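Local structure of arylmalonate decarboxylase (Bordetella bronchiseptica, 3IXL) at residues A[12-17]-A[72-77]; A[38-43]-A[154-159]; A[42-47]-A[125-130]. The protein catalyses the decarboxylation of 2-aryl-2-methylmalonates to 2-arylpropionates and carbon dioxide. The protein carries 2 engineered substitutions. All blocks are in the same frame, centred on the assembly; numbering follows the deposited sequence.

Interaction 1: A[12-17]-A[72-77]; sequences IVPPAA and LMCTSL. Engineered in segment 72-77: Cys74 (natural residue Gly). With PAC (2-phenylacetic acid), chain C.
Pro14 and Cys74 meet beside the bound phenylacetic acid, with Pro14 CG 3.8 Å from Cys74 CB. The same Pro14 CG lies 3.4 Å from C5' of the ligand, so the proline ring lines the pocket at the phenyl group. Cys74, an engineered residue, approaches the ligand at its methylene carbon: with SG anti to its backbone N (chi1 -180°), the sulfur comes 3.5 Å from ligand C2. That sulfur also accepts a bond of 3.3 Å from Leu77 N and thereby caps the helix that follows. Thr75 and Ser76, at the start of the helical turn after Cys74, each hold the carboxylate with backbone N and hydroxyl. Thr75 OG1 donates to ligand O1 at 2.8 Å and Ser76 OG to ligand O2 at 2.7 Å, an oxyanion hole at a helix N terminus, where the helix dipole probably adds to the pull on the negative charge. Behind this shell, Ser211 OG bonds to Thr75 OG1 and Tyr48 OH to Ser76 OG. Both segments leave neighbouring parallel strands at their C-terminal ends, the usual place for a site in an alpha/beta fold. Met73 N donates to Ile12 O at 2.8 Å (C=O...N angle 159°), one of the two bonds, the other being with Ser71, that form the parallel bridge of Ile12 with Leu72. Deeper still, Ile12 CG2 packs 3.8 Å from Leu72 CD1 on the sheet face covered by helices 55-64 and 83-97.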
loop_
_atom_site.group_PDB
_atom_site.type_symbol
_atom_site.label_atom_id
_atom_site.label_comp_id
_atom_site.label_asym_id
_atom_site.label_seq_id
_atom_site.Cartn_x
_atom_site.Cartn_y
_atom_site.Cartn_z
ATOM N N ILE A 12 -10.458 0.349 4.539
ATOM C CA ILE A 12 -11.184 1.200 3.607
ATOM C C ILE A 12 -10.532 1.002 2.240
ATOM O O ILE A 12 -9.327 1.238 2.093
ATOM C CB ILE A 12 -11.128 2.681 4.030
ATOM C CG1 ILE A 12 -11.671 2.868 5.453
ATOM C CG2 ILE A 12 -11.925 3.537 3.040
ATOM C CD1 ILE A 12 -11.372 4.237 6.034
ATOM N N VAL A 13 -11.307 0.532 1.260
ATOM C CA VAL A 13 -10.751 0.122 -0.037
ATOM C C VAL A 13 -11.352 0.931 -1.189
ATOM O O VAL A 13 -12.487 1.373 -1.087
ATOM C CB VAL A 13 -10.941 -1.406 -0.277
ATOM C CG1 VAL A 13 -10.242 -2.222 0.814
ATOM C CG2 VAL A 13 -12.427 -1.789 -0.358
ATOM N N PRO A 14 -10.584 1.175 -2.265
ATOM C CA PRO A 14 -11.157 1.918 -3.402
ATOM C C PRO A 14 -12.437 1.382 -4.095
ATOM O O PRO A 14 -13.338 2.187 -4.351
ATOM C CB PRO A 14 -9.974 2.041 -4.379
ATOM C CG PRO A 14 -8.763 1.985 -3.465
ATOM C CD PRO A 14 -9.135 0.948 -2.434
ATOM N N PRO A 15 -12.536 0.070 -4.404
ATOM C CA PRO A 15 -13.713 -0.333 -5.195
ATOM C C PRO A 15 -15.030 -0.220 -4.430
ATOM O O PRO A 15 -15.055 -0.395 -3.214
ATOM C CB PRO A 15 -13.418 -1.797 -5.547
ATOM C CG PRO A 15 -11.930 -1.967 -5.313
ATOM C CD PRO A 15 -11.658 -1.083 -4.133
ATOM N N ALA A 16 -16.111 0.080 -5.151
ATOM C CA ALA A 16 -17.438 0.237 -4.554
ATOM C C ALA A 16 -17.869 -1.003 -3.785
ATOM O O ALA A 16 -18.508 -0.896 -2.737
ATOM C CB ALA A 16 -18.469 0.568 -5.632
ATOM N N ALA A 17 -17.492 -2.169 -4.306
ATOM C CA ALA A 17 -17.882 -3.455 -3.739
ATOM C C ALA A 17 -17.396 -3.651 -2.301
ATOM O O ALA A 17 -17.987 -4.429 -1.549
ATOM C CB ALA A 17 -17.405 -4.594 -4.635
ATOM N N LEU A 72 -6.639 2.899 5.732
ATOM C CA LEU A 72 -7.025 3.342 4.404
ATOM C C LEU A 72 -6.102 2.637 3.414
ATOM O O LEU A 72 -4.925 2.999 3.274
ATOM C CB LEU A 72 -6.908 4.865 4.272
ATOM C CG LEU A 72 -7.141 5.429 2.868
ATOM C CD1 LEU A 72 -8.515 5.054 2.328
ATOM C CD2 LEU A 72 -6.991 6.943 2.845
ATOM N N MET A 73 -6.644 1.621 2.745
ATOM C CA MET A 73 -5.861 0.743 1.882
ATOM C C MET A 73 -5.771 1.256 0.440
ATOM O O MET A 73 -6.166 0.577 -0.516
ATOM C CB MET A 73 -6.401 -0.684 1.954
ATOM C CG MET A 73 -6.149 -1.334 3.307
ATOM S SD MET A 73 -4.430 -1.819 3.587
ATOM C CE MET A 73 -4.381 -3.279 2.530
ATOM N N CYS A 74 -5.241 2.471 0.307
ATOM C CA CYS A 74 -4.930 3.055 -0.995
ATOM C C CYS A 74 -3.732 3.964 -0.825
ATOM O O CYS A 74 -3.735 4.862 0.017
ATOM C CB CYS A 74 -6.104 3.853 -1.557
ATOM S SG CYS A 74 -5.735 4.579 -3.184
ATOM N N THR A 75 -2.687 3.704 -1.607
ATOM C CA THR A 75 -1.440 4.451 -1.497
ATOM C C THR A 75 -1.666 5.863 -2.022
ATOM O O THR A 75 -1.429 6.851 -1.315
ATOM C CB THR A 75 -0.293 3.772 -2.298
ATOM O OG1 THR A 75 -0.528 2.359 -2.419
ATOM C CG2 THR A 75 1.051 4.020 -1.621
ATOM N N SER A 76 -2.155 5.958 -3.253
ATOM C CA SER A 76 -2.250 7.258 -3.904
ATOM C C SER A 76 -3.300 8.184 -3.286
ATOM O O SER A 76 -3.093 9.394 -3.219
ATOM C CB SER A 76 -2.392 7.113 -5.425
ATOM O OG SER A 76 -3.508 6.318 -5.767
ATOM N N LEU A 77 -4.403 7.622 -2.805
ATOM C CA LEU A 77 -5.409 8.429 -2.113
ATOM C C LEU A 77 -4.796 9.084 -0.882
ATOM O O LEU A 77 -5.205 10.182 -0.484
ATOM C CB LEU A 77 -6.585 7.544 -1.700
ATOM C CG LEU A 77 -7.970 8.037 -1.352
ATOM C CD1 LEU A 77 -8.458 9.116 -2.292
ATOM C CD2 LEU A 77 -8.845 6.820 -1.499
HETATM C C1 PAC C . -3.158 2.840 -4.940
HETATM C C2 PAC C . -4.406 2.641 -5.780
HETATM C "C1'" PAC C . -5.304 1.439 -5.564
HETATM C "C2'" PAC C . -6.023 1.008 -6.683
HETATM C "C3'" PAC C . -6.889 -0.080 -6.602
HETATM C "C4'" PAC C . -7.047 -0.742 -5.388
HETATM C "C5'" PAC C . -6.329 -0.321 -4.262
HETATM C "C6'" PAC C . -5.463 0.775 -4.339
HETATM O O1 PAC C . -2.777 2.012 -4.066
HETATM O O2 PAC C . -2.517 3.903 -5.183
#

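Interaction 2: A[38-43]-A[154-159]; sequences LGLGSV and TGVEAM. With SO4 (sulfate ion), chain B.
Val43 N donates to Thr154 O across 2.8 Å in a nearly straight bond (N-H...O 167°) that lies in the carbonyl plane, on a lone pair, with a C=O...N angle of 141°. This one backbone bond ties the loop after strand 33-37 in one half of an alpha/beta enzyme to the residues leading into helix 156-160 in the other, and Val156 belongs to the ligand pocket. The same carbonyl is approached from Ser42, whose CA stands 3.4 Å from Thr154 O, a CA-H...O contact that supplements the stronger bond.

Among the side chains, Val43 takes the central place. Its CG2 branch, anti to the carbonyl carbon, reaches the helix at two points: it meets Met159 CE at 3.8 Å, the two side chains tip to tip, and Val156 CG2 at 4.1 Å. The chain of Met159, extended beyond CG, brings CE to this point. Leu40 adds a looser apolar contact through CD2, toward Val156 CG2. Thr154 turns its methyl to Val43, CG2 lying 3.8 Å from Val43 O.

Ser42 OG donates to O2 of a sulfate ion at 3.0 Å; the sulfate is probably a remnant of crystallisation, and the closer protein partner of this hydroxyl is Thr44 OG1. A water completes the joint at the helix N terminus: it donates to Gly41 O at 3.1 Å and accepts from Val156 N at 3.0 Å.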
loop_
_atom_site.group_PDB
_atom_site.type_symbol
_atom_site.label_atom_id
_atom_site.label_comp_id
_atom_site.label_asym_id
_atom_site.label_seq_id
_atom_site.Cartn_x
_atom_site.Cartn_y
_atom_site.Cartn_z
ATOM N N LEU A 38 -15.058 2.639 -1.109
ATOM C CA LEU A 38 -15.222 4.055 -1.435
ATOM C C LEU A 38 -15.978 4.318 -2.723
ATOM O O LEU A 38 -16.649 5.341 -2.833
ATOM C CB LEU A 38 -13.857 4.733 -1.542
ATOM C CG LEU A 38 -13.062 4.800 -0.246
ATOM C CD1 LEU A 38 -11.616 5.132 -0.519
ATOM C CD2 LEU A 38 -13.662 5.858 0.653
ATOM N N GLY A 39 -15.836 3.426 -3.701
ATOM C CA GLY A 39 -16.360 3.674 -5.040
ATOM C C GLY A 39 -15.498 4.598 -5.879
ATOM O O GLY A 39 -16.022 5.399 -6.654
ATOM N N LEU A 40 -14.176 4.493 -5.739
ATOM C CA LEU A 40 -13.254 5.297 -6.540
ATOM C C LEU A 40 -13.457 5.033 -8.028
ATOM O O LEU A 40 -13.547 3.879 -8.444
ATOM C CB LEU A 40 -11.801 4.979 -6.147
ATOM C CG LEU A 40 -10.673 5.699 -6.894
ATOM C CD1 LEU A 40 -10.691 7.195 -6.581
ATOM C CD2 LEU A 40 -9.327 5.097 -6.535
ATOM N N GLY A 41 -13.517 6.106 -8.818
ATOM C CA GLY A 41 -13.802 5.996 -10.250
ATOM C C GLY A 41 -12.600 5.830 -11.166
ATOM O O GLY A 41 -12.702 5.220 -12.232
ATOM N N SER A 42 -11.470 6.403 -10.767
ATOM C CA SER A 42 -10.222 6.290 -11.501
ATOM C C SER A 42 -9.086 6.592 -10.539
ATOM O O SER A 42 -9.264 7.330 -9.558
ATOM C CB SER A 42 -10.187 7.270 -12.671
ATOM O OG SER A 42 -10.186 8.602 -12.197
ATOM N N VAL A 43 -7.918 6.034 -10.835
ATOM C CA VAL A 43 -6.736 6.241 -10.012
ATOM C C VAL A 43 -6.052 7.511 -10.533
ATOM O O VAL A 43 -5.015 7.468 -11.182
ATOM C CB VAL A 43 -5.826 4.976 -10.009
ATOM C CG1 VAL A 43 -4.679 5.136 -9.033
ATOM C CG2 VAL A 43 -6.657 3.716 -9.677
ATOM N N THR A 154 -5.065 3.833 -15.093
ATOM C CA THR A 154 -5.955 4.532 -14.162
ATOM C C THR A 154 -7.179 3.734 -13.752
ATOM O O THR A 154 -7.895 4.151 -12.853
ATOM C CB THR A 154 -6.434 5.900 -14.682
ATOM O OG1 THR A 154 -7.242 5.717 -15.851
ATOM C CG2 THR A 154 -5.243 6.800 -14.962
ATOM N N GLY A 155 -7.425 2.597 -14.397
ATOM C CA GLY A 155 -8.589 1.784 -14.051
ATOM C C GLY A 155 -8.295 0.845 -12.897
ATOM O O GLY A 155 -7.263 0.183 -12.887
ATOM N N VAL A 156 -9.211 0.776 -11.934
ATOM C CA VAL A 156 -9.049 -0.128 -10.789
ATOM C C VAL A 156 -8.997 -1.599 -11.228
ATOM O O VAL A 156 -8.071 -2.333 -10.863
ATOM C CB VAL A 156 -10.159 0.093 -9.731
ATOM C CG1 VAL A 156 -10.149 -1.017 -8.681
ATOM C CG2 VAL A 156 -10.003 1.451 -9.069
ATOM N N GLU A 157 -9.985 -2.028 -12.013
ATOM C CA GLU A 157 -10.021 -3.403 -12.533
ATOM C C GLU A 157 -8.826 -3.752 -13.420
ATOM O O GLU A 157 -8.315 -4.880 -13.377
ATOM C CB GLU A 157 -11.329 -3.674 -13.289
ATOM C CG GLU A 157 -12.368 -4.464 -12.507
ATOM C CD GLU A 157 -12.568 -3.953 -11.096
ATOM O OE1 GLU A 157 -12.975 -2.780 -10.928
ATOM O OE2 GLU A 157 -12.316 -4.733 -10.153
ATOM N N ALA A 158 -8.381 -2.786 -14.221
ATOM C CA ALA A 158 -7.248 -2.993 -15.110
ATOM C C ALA A 158 -5.987 -3.359 -14.326
ATOM O O ALA A 158 -5.176 -4.166 -14.784
ATOM C CB ALA A 158 -7.005 -1.759 -15.974
ATOM N N MET A 159 -5.824 -2.777 -13.142
ATOM C CA MET A 159 -4.636 -3.071 -12.342
ATOM C C MET A 159 -4.606 -4.524 -11.854
ATOM O O MET A 159 -3.541 -5.148 -11.828
ATOM C CB MET A 159 -4.483 -2.080 -11.188
ATOM C CG MET A 159 -3.838 -0.750 -11.601
ATOM S SD MET A 159 -3.972 0.419 -10.271
ATOM C CE MET A 159 -3.628 1.935 -11.138
HETATM S S SO4 B . -12.990 9.266 -15.252
HETATM O O1 SO4 B . -12.725 7.893 -15.685
HETATM O O2 SO4 B . -12.491 9.440 -13.891
HETATM O O3 SO4 B . -12.300 10.203 -16.139
HETATM O O4 SO4 B . -14.428 9.524 -15.302
HETATM O O HOH W 1 -11.763 2.220 -12.400
#

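Interaction 3: A[42-47]-A[125-130]; sequences SVTPEG and AYIDDV. With PAC (2-phenylacetic acid), chain C; SO4 (sulfate ion), chain B.
Val43 CG1 and the Tyr126 ring provide the apolar contact nearest the ligand, the methyl standing 3.9 Å from CD2. Val43 CG1 is anti to the backbone N (chi1 -174°) and approaches the ring obliquely. Val130 uses both methyls: CG1 lies 3.5 Å above the plane of the Tyr126 ring, offset toward its rim, while CG2 touches Pro45 CD at 3.9 Å. Farther out, Thr44 CG2 crosses the end of Ile127, and Pro45 CG comes within 3.4 Å of Asp129 OD2, a van der Waals contact beside a carboxylate whose OD1 forms a salt bridge with Arg133.

Direct polar links are replaced by water. One molecule donates to Val43 O and accepts from Ile127 N, joining the two backbones just ahead of helix 128-140. Within 42-47 the hydroxyls are chained: Thr44 OG1 donates to Ser42 OG at 2.7 Å and accepts from Gly47 N at 3.1 Å, which makes Thr44 the N-cap of helix 45-51. An inverse gamma turn centred on Val43, closed by a weak bond from Thr44 N to Ser42 O, leads into this cap.

At the ligand, Tyr126 OH donates to carboxylate O2 at 2.7 Å, with that oxygen near the ring plane at its edge; Ser187 OG also bonds to the phenol. The tyrosine thus adds to the donors of Thr75 and Ser76, with Gly189 N as a further one, in a ligand site in the cleft between two alpha/beta halves, consistent with membership of the aspartate/glutamate racemase clan.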
loop_
_atom_site.group_PDB
_atom_site.type_symbol
_atom_site.label_atom_id
_atom_site.label_comp_id
_atom_site.label_asym_id
_atom_site.label_seq_id
_atom_site.Cartn_x
_atom_site.Cartn_y
_atom_site.Cartn_z
ATOM N N SER A 42 -11.470 6.403 -10.767
ATOM C CA SER A 42 -10.222 6.290 -11.501
ATOM C C SER A 42 -9.086 6.592 -10.539
ATOM O O SER A 42 -9.264 7.330 -9.558
ATOM C CB SER A 42 -10.187 7.270 -12.671
ATOM O OG SER A 42 -10.186 8.602 -12.197
ATOM N N VAL A 43 -7.918 6.034 -10.835
ATOM C CA VAL A 43 -6.736 6.241 -10.012
ATOM C C VAL A 43 -6.052 7.511 -10.533
ATOM O O VAL A 43 -5.015 7.468 -11.182
ATOM C CB VAL A 43 -5.826 4.976 -10.009
ATOM C CG1 VAL A 43 -4.679 5.136 -9.033
ATOM C CG2 VAL A 43 -6.657 3.716 -9.677
ATOM N N THR A 44 -6.697 8.644 -10.260
ATOM C CA THR A 44 -6.235 9.962 -10.673
ATOM C C THR A 44 -6.658 10.935 -9.571
ATOM O O THR A 44 -7.627 10.662 -8.862
ATOM C CB THR A 44 -6.919 10.448 -11.983
ATOM O OG1 THR A 44 -8.328 10.543 -11.782
ATOM C CG2 THR A 44 -6.640 9.533 -13.172
ATOM N N PRO A 45 -5.959 12.084 -9.447
ATOM C CA PRO A 45 -6.395 13.142 -8.522
ATOM C C PRO A 45 -7.871 13.536 -8.647
ATOM O O PRO A 45 -8.542 13.705 -7.627
ATOM C CB PRO A 45 -5.455 14.303 -8.865
ATOM C CG PRO A 45 -4.193 13.599 -9.290
ATOM C CD PRO A 45 -4.672 12.423 -10.088
ATOM N N GLU A 46 -8.379 13.650 -9.871
ATOM C CA GLU A 46 -9.803 13.933 -10.070
ATOM C C GLU A 46 -10.663 12.841 -9.435
ATOM O O GLU A 46 -11.686 13.131 -8.798
ATOM C CB GLU A 46 -10.130 14.106 -11.558
ATOM C CG GLU A 46 -9.182 15.056 -12.294
ATOM C CD GLU A 46 -8.016 14.331 -12.971
ATOM O OE1 GLU A 46 -6.923 14.209 -12.360
ATOM O OE2 GLU A 46 -8.206 13.881 -14.126
ATOM N N GLY A 47 -10.239 11.587 -9.584
ATOM C CA GLY A 47 -10.933 10.479 -8.942
ATOM C C GLY A 47 -10.845 10.560 -7.426
ATOM O O GLY A 47 -11.848 10.386 -6.728
ATOM N N ALA A 125 2.014 1.385 -10.978
ATOM C CA ALA A 125 0.932 1.147 -11.908
ATOM C C ALA A 125 0.475 2.444 -12.577
ATOM O O ALA A 125 -0.336 2.390 -13.491
ATOM C CB ALA A 125 -0.239 0.500 -11.182
ATOM N N TYR A 126 0.987 3.584 -12.112
ATOM C CA TYR A 126 0.311 4.878 -12.327
ATOM C C TYR A 126 0.705 5.671 -13.555
ATOM O O TYR A 126 1.730 5.408 -14.188
ATOM C CB TYR A 126 0.559 5.809 -11.141
ATOM C CG TYR A 126 0.422 5.231 -9.757
ATOM C CD1 TYR A 126 1.479 5.316 -8.852
ATOM C CD2 TYR A 126 -0.776 4.668 -9.330
ATOM C CE1 TYR A 126 1.355 4.826 -7.559
ATOM C CE2 TYR A 126 -0.913 4.166 -8.033
ATOM C CZ TYR A 126 0.166 4.259 -7.160
ATOM O OH TYR A 126 0.058 3.783 -5.865
ATOM N N ILE A 127 -0.124 6.677 -13.850
ATOM C CA ILE A 127 0.249 7.759 -14.780
ATOM C C ILE A 127 1.159 8.771 -14.069
ATOM O O ILE A 127 1.227 8.805 -12.837
ATOM C CB ILE A 127 -0.980 8.458 -15.433
ATOM C CG1 ILE A 127 -1.889 9.108 -14.381
ATOM C CG2 ILE A 127 -1.760 7.452 -16.291
ATOM C CD1 ILE A 127 -2.996 10.010 -14.982
ATOM N N ASP A 128 1.841 9.607 -14.845
ATOM C CA ASP A 128 2.950 10.389 -14.310
ATOM C C ASP A 128 2.620 11.491 -13.314
ATOM O O ASP A 128 3.455 11.798 -12.462
ATOM C CB ASP A 128 3.852 10.910 -15.435
ATOM C CG ASP A 128 4.789 9.842 -15.964
ATOM O OD1 ASP A 128 4.975 8.790 -15.292
ATOM O OD2 ASP A 128 5.354 10.048 -17.060
ATOM N N ASP A 129 1.422 12.067 -13.378
ATOM C CA ASP A 129 1.055 13.045 -12.345
ATOM C C ASP A 129 1.091 12.358 -10.985
ATOM O O ASP A 129 1.587 12.924 -10.011
ATOM C CB ASP A 129 -0.326 13.662 -12.597
ATOM C CG ASP A 129 -0.696 14.743 -11.571
ATOM O OD1 ASP A 129 0.206 15.394 -11.004
ATOM O OD2 ASP A 129 -1.905 14.938 -11.356
ATOM N N VAL A 130 0.560 11.142 -10.930
ATOM C CA VAL A 130 0.560 10.378 -9.691
ATOM C C VAL A 130 1.993 9.946 -9.315
ATOM O O VAL A 130 2.373 10.024 -8.147
ATOM C CB VAL A 130 -0.415 9.188 -9.772
ATOM C CG1 VAL A 130 -0.387 8.366 -8.486
ATOM C CG2 VAL A 130 -1.841 9.686 -10.026
HETATM C C1 PAC C . -3.158 2.840 -4.940
HETATM C C2 PAC C . -4.406 2.641 -5.780
HETATM C "C1'" PAC C . -5.304 1.439 -5.564
HETATM C "C2'" PAC C . -6.023 1.008 -6.683
HETATM C "C3'" PAC C . -6.889 -0.080 -6.602
HETATM C "C4'" PAC C . -7.047 -0.742 -5.388
HETATM C "C5'" PAC C . -6.329 -0.321 -4.262
HETATM C "C6'" PAC C . -5.463 0.775 -4.339
HETATM O O1 PAC C . -2.777 2.012 -4.066
HETATM O O2 PAC C . -2.517 3.903 -5.183
HETATM S S SO4 B . -12.990 9.266 -15.252
HETATM O O1 SO4 B . -12.725 7.893 -15.685
HETATM O O2 SO4 B . -12.491 9.440 -13.891
HETATM O O3 SO4 B . -12.300 10.203 -16.139
HETATM O O4 SO4 B . -14.428 9.524 -15.302
HETATM O O HOH W 2 -2.673 6.216 -12.284
#

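Overall arrangement
Strand 8-13 runs from the N terminus into 12-17, and the chain returns at 72-77 after strand 33-37 and helices 45-51 and 55-64, closing the loop of interaction 1 inside the first parallel sheet. From within that loop, the overlapping segments 38-43 and 42-47 reach forward to the half built on the second sheet, so interactions 2 and 3 both cross interaction 1. Interaction 3 closes first, at 125-130 after strand 119-124; interaction 2 closes later, at 154-159. Ser42 and Val43 are common to both. Interaction 1 therefore organises one half internally, whereas the other two join the halves around the phenylacetic acid.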